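PT26-6P (Thermococcus sp., PDB 2WB7) is of unknown function, being a three-domain protein encoded by a euryarchaeal mobile element, with two immunoglobulin-like domains and a helical one. Local coordinates at residues 299-311 against 321-333. Numbering follows the deposited sequence.
Sequences NPKISDEYRFVTL and LADTTTGHIGDLT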
loop_
_atom_site.group_PDB
_atom_site.type_symbol
_atom_site.label_atom_id
_atom_site.label_comp_id
_atom_site.label_asym_id
_atom_site.label_seq_id
_atom_site.Cartn_x
_atom_site.Cartn_y
_atom_site.Cartn_z
ATOM N N ASN A 299 13.686 9.866 15.821
ATOM C CA ASN A 299 12.565 9.225 16.484
ATOM C C ASN A 299 11.349 10.117 16.714
ATOM O O ASN A 299 10.915 10.290 17.849
ATOM C CB ASN A 299 13.023 8.646 17.809
ATOM C CG ASN A 299 11.955 7.797 18.451
ATOM O OD1 ASN A 299 11.239 7.062 17.762
ATOM N ND2 ASN A 299 11.822 7.902 19.774
ATOM N N PRO A 300 10.776 10.653 15.631
ATOM C CA PRO A 300 9.683 11.607 15.743
ATOM C C PRO A 300 8.423 10.918 16.253
ATOM O O PRO A 300 8.232 9.733 15.993
ATOM C CB PRO A 300 9.464 12.058 14.297
ATOM C CG PRO A 300 10.433 11.265 13.462
ATOM C CD PRO A 300 10.909 10.138 14.263
ATOM N N LYS A 301 7.577 11.647 16.974
ATOM C CA LYS A 301 6.247 11.149 17.309
ATOM C C LYS A 301 5.415 11.260 16.040
ATOM O O LYS A 301 5.693 12.088 15.182
ATOM C CB LYS A 301 5.599 12.005 18.399
ATOM C CG LYS A 301 5.388 13.445 17.920
ATOM C CD LYS A 301 4.300 14.249 18.677
ATOM C CE LYS A 301 3.602 15.265 17.718
ATOM N NZ LYS A 301 3.159 16.528 18.401
ATOM N N ILE A 302 4.390 10.429 15.921
ATOM C CA ILE A 302 3.444 10.523 14.803
ATOM C C ILE A 302 2.012 10.524 15.361
ATOM O O ILE A 302 1.722 9.730 16.246
ATOM C CB ILE A 302 3.618 9.309 13.886
ATOM C CG1 ILE A 302 5.089 9.162 13.485
ATOM C CG2 ILE A 302 2.709 9.407 12.676
ATOM C CD1 ILE A 302 5.350 7.923 12.653
ATOM N N SER A 303 1.117 11.376 14.855
ATOM C CA SER A 303 -0.249 11.399 15.403
ATOM C C SER A 303 -1.401 11.828 14.496
ATOM O O SER A 303 -1.274 12.816 13.784
ATOM C CB SER A 303 -0.260 12.293 16.627
ATOM O OG SER A 303 0.695 13.304 16.452
ATOM N N ASP A 304 -2.463 11.002 14.467
ATOM C CA ASP A 304 -3.883 11.439 14.364
ATOM C C ASP A 304 -5.121 10.814 13.606
ATOM O O ASP A 304 -5.849 9.992 14.177
ATOM C CB ASP A 304 -3.991 12.932 14.299
ATOM C CG ASP A 304 -5.105 13.402 15.143
ATOM O OD1 ASP A 304 -5.327 12.681 16.148
ATOM O OD2 ASP A 304 -5.751 14.427 14.811
ATOM N N GLU A 305 -5.439 11.272 12.389
ATOM C CA GLU A 305 -6.866 11.229 11.914
ATOM C C GLU A 305 -7.220 10.384 10.682
ATOM O O GLU A 305 -6.524 10.435 9.677
ATOM C CB GLU A 305 -7.360 12.648 11.681
ATOM C CG GLU A 305 -8.829 12.777 11.433
ATOM C CD GLU A 305 -9.253 14.261 11.325
ATOM O OE1 GLU A 305 -8.381 15.108 11.004
ATOM O OE2 GLU A 305 -10.448 14.588 11.545
ATOM N N TYR A 306 -8.332 9.641 10.757
ATOM C CA TYR A 306 -8.670 8.615 9.756
ATOM C C TYR A 306 -10.118 8.664 9.295
ATOM O O TYR A 306 -11.008 9.134 10.008
ATOM C CB TYR A 306 -8.420 7.208 10.316
ATOM C CG TYR A 306 -9.349 6.852 11.455
ATOM C CD1 TYR A 306 -10.597 6.289 11.208
ATOM C CD2 TYR A 306 -8.987 7.099 12.797
ATOM C CE1 TYR A 306 -11.467 5.990 12.237
ATOM C CE2 TYR A 306 -9.854 6.795 13.853
ATOM C CZ TYR A 306 -11.098 6.241 13.549
ATOM O OH TYR A 306 -11.980 5.922 14.545
ATOM N N ARG A 307 -10.345 8.135 8.096
ATOM C CA ARG A 307 -11.692 7.833 7.615
ATOM C C ARG A 307 -11.697 6.538 6.800
ATOM O O ARG A 307 -10.979 6.406 5.826
ATOM C CB ARG A 307 -12.222 8.982 6.761
ATOM C CG ARG A 307 -13.678 8.865 6.423
ATOM C CD ARG A 307 -14.231 10.177 5.916
ATOM N NE ARG A 307 -15.617 10.288 6.333
ATOM C CZ ARG A 307 -16.085 11.206 7.172
ATOM N NH1 ARG A 307 -15.281 12.138 7.662
ATOM N NH2 ARG A 307 -17.375 11.200 7.498
ATOM N N PHE A 308 -12.513 5.579 7.202
ATOM C CA PHE A 308 -12.700 4.365 6.407
ATOM C C PHE A 308 -14.089 4.435 5.831
ATOM O O PHE A 308 -15.033 4.770 6.557
ATOM C CB PHE A 308 -12.538 3.111 7.280
ATOM C CG PHE A 308 -11.161 2.979 7.871
ATOM C CD1 PHE A 308 -10.102 2.495 7.098
ATOM C CD2 PHE A 308 -10.901 3.411 9.158
ATOM C CE1 PHE A 308 -8.829 2.417 7.611
ATOM C CE2 PHE A 308 -9.620 3.329 9.675
ATOM C CZ PHE A 308 -8.584 2.826 8.898
ATOM N N VAL A 309 -14.220 4.156 4.534
ATOM C CA VAL A 309 -15.506 4.275 3.853
ATOM C C VAL A 309 -15.771 3.126 2.895
ATOM O O VAL A 309 -14.873 2.361 2.565
ATOM C CB VAL A 309 -15.622 5.606 3.033
ATOM C CG1 VAL A 309 -15.269 6.813 3.910
ATOM C CG2 VAL A 309 -14.757 5.546 1.781
ATOM N N THR A 310 -17.023 2.990 2.474
ATOM C CA THR A 310 -17.325 2.266 1.250
ATOM C C THR A 310 -17.866 3.341 0.340
ATOM O O THR A 310 -18.490 4.310 0.816
ATOM C CB THR A 310 -18.396 1.167 1.423
ATOM O OG1 THR A 310 -19.581 1.710 2.019
ATOM C CG2 THR A 310 -17.877 0.058 2.276
ATOM N N LEU A 311 -17.610 3.193 -0.951
ATOM C CA LEU A 311 -18.090 4.139 -1.921
ATOM C C LEU A 311 -18.996 3.416 -2.914
ATOM O O LEU A 311 -18.578 2.445 -3.576
ATOM C CB LEU A 311 -16.916 4.784 -2.638
ATOM C CG LEU A 311 -15.950 5.578 -1.756
ATOM C CD1 LEU A 311 -14.772 6.095 -2.562
ATOM C CD2 LEU A 311 -16.669 6.731 -1.099
ATOM N N LEU A 321 -20.541 8.613 -1.220
ATOM C CA LEU A 321 -20.156 8.089 0.077
ATOM C C LEU A 321 -21.250 7.201 0.613
ATOM O O LEU A 321 -22.398 7.611 0.660
ATOM C CB LEU A 321 -19.929 9.249 1.037
ATOM C CG LEU A 321 -19.522 8.930 2.471
ATOM C CD1 LEU A 321 -18.251 8.065 2.493
ATOM C CD2 LEU A 321 -19.334 10.227 3.247
ATOM N N ALA A 322 -20.910 5.979 0.999
ATOM C CA ALA A 322 -21.875 5.109 1.664
ATOM C C ALA A 322 -21.500 4.999 3.137
ATOM O O ALA A 322 -21.267 6.007 3.790
ATOM C CB ALA A 322 -21.883 3.751 1.012
ATOM N N ASP A 323 -21.409 3.781 3.651
ATOM C CA ASP A 323 -20.992 3.529 5.025
ATOM C C ASP A 323 -19.590 4.089 5.357
ATOM O O ASP A 323 -18.679 4.044 4.529
ATOM C CB ASP A 323 -21.069 2.026 5.288
ATOM C CG ASP A 323 -22.439 1.427 4.908
ATOM O OD1 ASP A 323 -23.472 2.142 4.956
ATOM O OD2 ASP A 323 -22.490 0.229 4.563
ATOM N N THR A 324 -19.418 4.641 6.558
ATOM C CA THR A 324 -18.165 5.331 6.920
ATOM C C THR A 324 -17.901 5.333 8.419
ATOM O O THR A 324 -18.833 5.424 9.222
ATOM C CB THR A 324 -18.149 6.800 6.463
ATOM O OG1 THR A 324 -16.967 7.439 6.966
ATOM C CG2 THR A 324 -19.349 7.539 6.993
ATOM N N THR A 325 -16.627 5.225 8.787
ATOM C CA THR A 325 -16.222 5.398 10.173
ATOM C C THR A 325 -15.086 6.415 10.227
ATOM O O THR A 325 -14.215 6.405 9.360
ATOM C CB THR A 325 -15.818 4.057 10.839
ATOM O OG1 THR A 325 -15.519 4.289 12.211
ATOM C CG2 THR A 325 -14.615 3.476 10.206
ATOM N N THR A 326 -15.107 7.314 11.209
ATOM C CA THR A 326 -14.097 8.351 11.253
ATOM C C THR A 326 -13.762 8.832 12.664
ATOM O O THR A 326 -14.643 8.930 13.532
ATOM C CB THR A 326 -14.517 9.551 10.360
ATOM O OG1 THR A 326 -13.377 10.356 10.036
ATOM C CG2 THR A 326 -15.575 10.413 11.028
ATOM N N GLY A 327 -12.486 9.139 12.895
ATOM C CA GLY A 327 -12.068 9.709 14.174
ATOM C C GLY A 327 -10.590 10.033 14.304
ATOM O O GLY A 327 -9.906 10.298 13.302
ATOM N N HIS A 328 -10.105 9.999 15.550
ATOM C CA HIS A 328 -8.712 10.320 15.901
ATOM C C HIS A 328 -8.018 9.201 16.665
ATOM O O HIS A 328 -8.636 8.526 17.480
ATOM C CB HIS A 328 -8.674 11.593 16.724
ATOM C CG HIS A 328 -8.994 12.803 15.921
ATOM N ND1 HIS A 328 -8.072 13.400 15.090
ATOM C CD2 HIS A 328 -10.148 13.491 15.765
ATOM C CE1 HIS A 328 -8.636 14.425 14.477
ATOM N NE2 HIS A 328 -9.896 14.502 14.870
ATOM N N ILE A 329 -6.729 9.021 16.410
ATOM C CA ILE A 329 -5.973 7.941 17.029
ATOM C C ILE A 329 -5.141 8.471 18.178
ATOM O O ILE A 329 -4.844 7.730 19.131
ATOM C CB ILE A 329 -4.994 7.310 16.031
ATOM C CG1 ILE A 329 -5.743 6.862 14.779
ATOM C CG2 ILE A 329 -4.235 6.156 16.680
ATOM C CD1 ILE A 329 -4.896 6.743 13.581
ATOM N N GLY A 330 -4.775 9.752 18.087
ATOM C CA GLY A 330 -3.740 10.307 18.953
ATOM C C GLY A 330 -2.361 9.900 18.440
ATOM O O GLY A 330 -2.081 9.991 17.247
ATOM N N ASP A 331 -1.493 9.439 19.327
ATOM C CA ASP A 331 -0.175 9.017 18.908
ATOM C C ASP A 331 -0.292 7.588 18.444
ATOM O O ASP A 331 -0.795 6.761 19.189
ATOM C CB ASP A 331 0.804 9.141 20.077
ATOM C CG ASP A 331 0.948 10.592 20.564
ATOM O OD1 ASP A 331 1.588 11.402 19.843
ATOM O OD2 ASP A 331 0.412 10.934 21.651
ATOM N N LEU A 332 0.117 7.290 17.210
ATOM C CA LEU A 332 0.106 5.900 16.769
ATOM C C LEU A 332 1.399 5.221 17.139
ATOM O O LEU A 332 2.196 4.832 16.284
ATOM C CB LEU A 332 -0.234 5.703 15.288
ATOM C CG LEU A 332 0.199 6.650 14.182
ATOM C CD1 LEU A 332 -0.161 6.007 12.865
ATOM C CD2 LEU A 332 -0.494 8.006 14.314
ATOM N N THR A 333 1.579 5.081 18.439
ATOM C CA THR A 333 2.673 4.327 18.991
ATOM C C THR A 333 2.323 2.837 19.006
ATOM O O THR A 333 3.208 1.983 19.029
ATOM C CB THR A 333 2.924 4.790 20.415
ATOM O OG1 THR A 333 1.773 4.472 21.210
ATOM C CG2 THR A 333 3.137 6.309 20.424
HETATM O O HOH W 1 -21.650 0.096 2.122
#
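Y306 lies across G327, the glycine it pairs with: G327 CA sits 4.0 Å from the centroid of the Y306 ring and 29° off its normal, a CH-pi contact. The ring reaches that position because its CG stands between the backbone N and the carbonyl carbon (chi1 66°), which folds it over the opposing strand. With an alanine in place of Y306, G327 would probably lose its aromatic cover and a gap would open beside I329, whose CG1 now meets Y306 CD2 at 3.8 Å. Y306 N bonds to G327 O and G327 N to Y306 O, a hydrogen-bonded antiparallel pair, and Y306 O takes a second donor, T326 OG1, at 2.7 Å. On the other face of the sheet, R307 spreads its guanidinium over T326 CG2, and its NE makes a weak bond to T324 OG1; NH1 has its stronger partner in the carbonyl of I142. Farther along, H328 ND1 donates a weak, bent hydrogen bond to D304 OD2, which lies near the plane of the imidazole at its edge. On the R307 face too, V309 CG1 meets L321 CD1 at 3.5 Å. Back on the Y306 face, the T325 methyl CG2 lies 3.6 Å from F308 CB, near the plane of the phenyl ring at its edge. Beyond V309, a water links T310 OG1 to D323 OD2, which also accepts a hydrogen bond from the backbone N of H343.

The two strands run at 175°, an antiparallel hairpin with a beta bulge between S303 and E305 and another between V309 and L311. Within the second immunoglobulin-like domain, strand 319-331 is an outermost strand of its sheet, and strand 301-314 pairs on with strand 350-364. F308 stacks on F286 of strand 281-290, while the Y306 ring meets F338 of strand 336-343.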